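Local atomic coordinates of protoporphyrinogen oxidase (PDB entry 3LOV), a protein that uses FAD as its cofactor and probably oxidises coproporphyrinogen III to coproporphyrin III in the coproporphyrin-dependent pathway to heme b. Residues A[147-150]-A[151-154]. Numbering follows the deposited sequence.
Sequences DIPL and GEYL
Two backbone bonds start the helix here: Tyr153 N gives its hydrogen to Pro149 O at 2.9 Å, and Leu154 N gives its own to Leu150 O at 2.6 Å. Pro149 is the N-cap residue of helix 150-158; its carbonyl takes the first of these bonds, and as a proline it has no N-H of its own.

Before the helix, Ile148 folds back over this first turn. Its CG1 lies between the backbone N and carbonyl carbon (chi1 51°), which carries Ile148 CD1 to 3.8 Å from Tyr153 CB. This is the hydrophobic staple, between the residue before the N-cap and the fourth residue after it. Across the Ile148 branch, at about a right angle, runs the extended side chain of Glu152, whose OE2 ends 3.8 Å from Ile148 CG2. On the other branch of the carboxylate, Glu152 OE1 lies 3.5 Å from Pro149 CD.

On the buried side of the helix, Leu150 and Leu154 lie side by side and point the same way, with Leu150 CG 3.8 Å from Leu154 CD1. The Tyr153 ring is also approached obliquely: Leu150 CD1 is 4.3 Å from Tyr153 CD2. Cutting Leu150 back to an alanine would remove CG and both methyl groups and is likely to open a gap beside Leu154 CD1 and the Tyr153 ring. Tyr153 reaches on to helix 189-198, where its OH is hydrogen-bonded to Glu195, while Leu154 packs on Val163 and Ile167 of helix 160-172.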
ATOM      1  N   ASP A 147      -1.649 -22.270   4.993  1.00 31.48           N
ATOM      2  CA  ASP A 147      -0.820 -21.089   4.788  1.00 28.07           C
ATOM      3  C   ASP A 147       0.398 -21.073   5.706  1.00 27.65           C
ATOM      4  O   ASP A 147       0.298 -21.457   6.854  1.00 28.07           O
ATOM      5  CB  ASP A 147      -1.654 -19.826   4.994  1.00 27.56           C
ATOM      6  CG  ASP A 147      -1.010 -18.605   4.358  1.00 29.41           C
ATOM      7  OD1 ASP A 147      -0.052 -18.773   3.578  1.00 26.31           O
ATOM      8  OD2 ASP A 147      -1.456 -17.472   4.621  1.00 23.21           O
ATOM      9  N   ILE A 148       1.567 -20.666   5.201  1.00 26.72           N
ATOM     10  CA  ILE A 148       2.739 -20.471   6.056  1.00 27.36           C
ATOM     11  C   ILE A 148       3.351 -19.163   5.601  1.00 25.50           C
ATOM     12  O   ILE A 148       3.015 -18.683   4.508  1.00 26.65           O
ATOM     13  CB  ILE A 148       3.807 -21.587   5.924  1.00 29.24           C
ATOM     14  CG1 ILE A 148       4.156 -21.825   4.441  1.00 28.66           C
ATOM     15  CG2 ILE A 148       3.352 -22.875   6.679  1.00 28.00           C
ATOM     16  CD1 ILE A 148       5.376 -22.803   4.202  1.00 26.09           C
ATOM     17  N   PRO A 149       4.238 -18.570   6.419  1.00 22.07           N
ATOM     18  CA  PRO A 149       4.901 -17.333   5.982  1.00 21.92           C
ATOM     19  C   PRO A 149       5.753 -17.546   4.720  1.00 23.40           C
ATOM     20  O   PRO A 149       6.320 -18.635   4.539  1.00 22.47           O
ATOM     21  CB  PRO A 149       5.811 -16.972   7.169  1.00 25.39           C
ATOM     22  CG  PRO A 149       5.284 -17.752   8.338  1.00 25.63           C
ATOM     23  CD  PRO A 149       4.587 -18.952   7.802  1.00 22.44           C
ATOM     24  N   LEU A 150       5.878 -16.495   3.909  1.00 23.78           N
ATOM     25  CA  LEU A 150       6.571 -16.529   2.623  1.00 27.60           C
ATOM     26  C   LEU A 150       8.011 -16.999   2.785  1.00 29.58           C
ATOM     27  O   LEU A 150       8.536 -17.751   1.947  1.00 24.59           O
ATOM     28  CB  LEU A 150       6.517 -15.147   1.948  1.00 28.41           C
ATOM     29  CG  LEU A 150       6.860 -14.990   0.452  1.00 37.24           C
ATOM     30  CD1 LEU A 150       6.149 -16.028  -0.413  1.00 26.58           C
ATOM     31  CD2 LEU A 150       6.542 -13.582  -0.025  1.00 33.16           C
ATOM     32  N   GLY A 151       8.633 -16.511   3.850  1.00 27.58           N
ATOM     33  CA  GLY A 151      10.016 -16.791   4.156  1.00 27.94           C
ATOM     34  C   GLY A 151      10.222 -18.235   4.567  1.00 26.04           C
ATOM     35  O   GLY A 151      11.262 -18.827   4.286  1.00 27.56           O
ATOM     36  N   GLU A 152       9.255 -18.784   5.275  1.00 22.15           N
ATOM     37  CA  GLU A 152       9.272 -20.194   5.576  1.00 24.36           C
ATOM     38  C   GLU A 152       9.061 -21.024   4.296  1.00 24.49           C
ATOM     39  O   GLU A 152       9.661 -22.065   4.153  1.00 25.26           O
ATOM     40  CB  GLU A 152       8.189 -20.502   6.589  1.00 23.18           C
ATOM     41  CG  GLU A 152       8.239 -21.845   7.230  1.00 33.02           C
ATOM     42  CD  GLU A 152       7.229 -21.966   8.396  1.00 32.07           C
ATOM     43  OE1 GLU A 152       7.077 -20.999   9.159  1.00 39.93           O
ATOM     44  OE2 GLU A 152       6.607 -23.034   8.546  1.00 42.13           O
ATOM     45  N   TYR A 153       8.216 -20.558   3.376  1.00 20.79           N
ATOM     46  CA  TYR A 153       8.004 -21.260   2.130  1.00 19.79           C
ATOM     47  C   TYR A 153       9.215 -21.160   1.255  1.00 21.04           C
ATOM     48  O   TYR A 153       9.652 -22.150   0.687  1.00 24.22           O
ATOM     49  CB  TYR A 153       6.805 -20.670   1.391  1.00 20.07           C
ATOM     50  CG  TYR A 153       6.629 -21.148  -0.019  1.00 19.88           C
ATOM     51  CD1 TYR A 153       6.306 -22.443  -0.289  1.00 16.81           C
ATOM     52  CD2 TYR A 153       6.729 -20.269  -1.082  1.00 24.56           C
ATOM     53  CE1 TYR A 153       6.101 -22.889  -1.604  1.00 17.71           C
ATOM     54  CE2 TYR A 153       6.537 -20.686  -2.360  1.00 24.88           C
ATOM     55  CZ  TYR A 153       6.227 -22.002  -2.622  1.00 26.46           C
ATOM     56  OH  TYR A 153       6.042 -22.393  -3.921  1.00 27.33           O
ATOM     57  N   LEU A 154       9.733 -19.952   1.092  1.00 20.19           N
ATOM     58  CA  LEU A 154      10.820 -19.700   0.168  1.00 19.01           C
ATOM     59  C   LEU A 154      12.230 -20.156   0.615  1.00 21.57           C
ATOM     60  O   LEU A 154      13.016 -20.616  -0.219  1.00 19.58           O
ATOM     61  CB  LEU A 154      10.854 -18.204  -0.229  1.00 22.49           C
ATOM     62  CG  LEU A 154       9.733 -17.624  -1.104  1.00 24.17           C
ATOM     63  CD1 LEU A 154       9.988 -16.154  -1.339  1.00 23.90           C
ATOM     64  CD2 LEU A 154       9.617 -18.359  -2.454  1.00 22.30           C
TER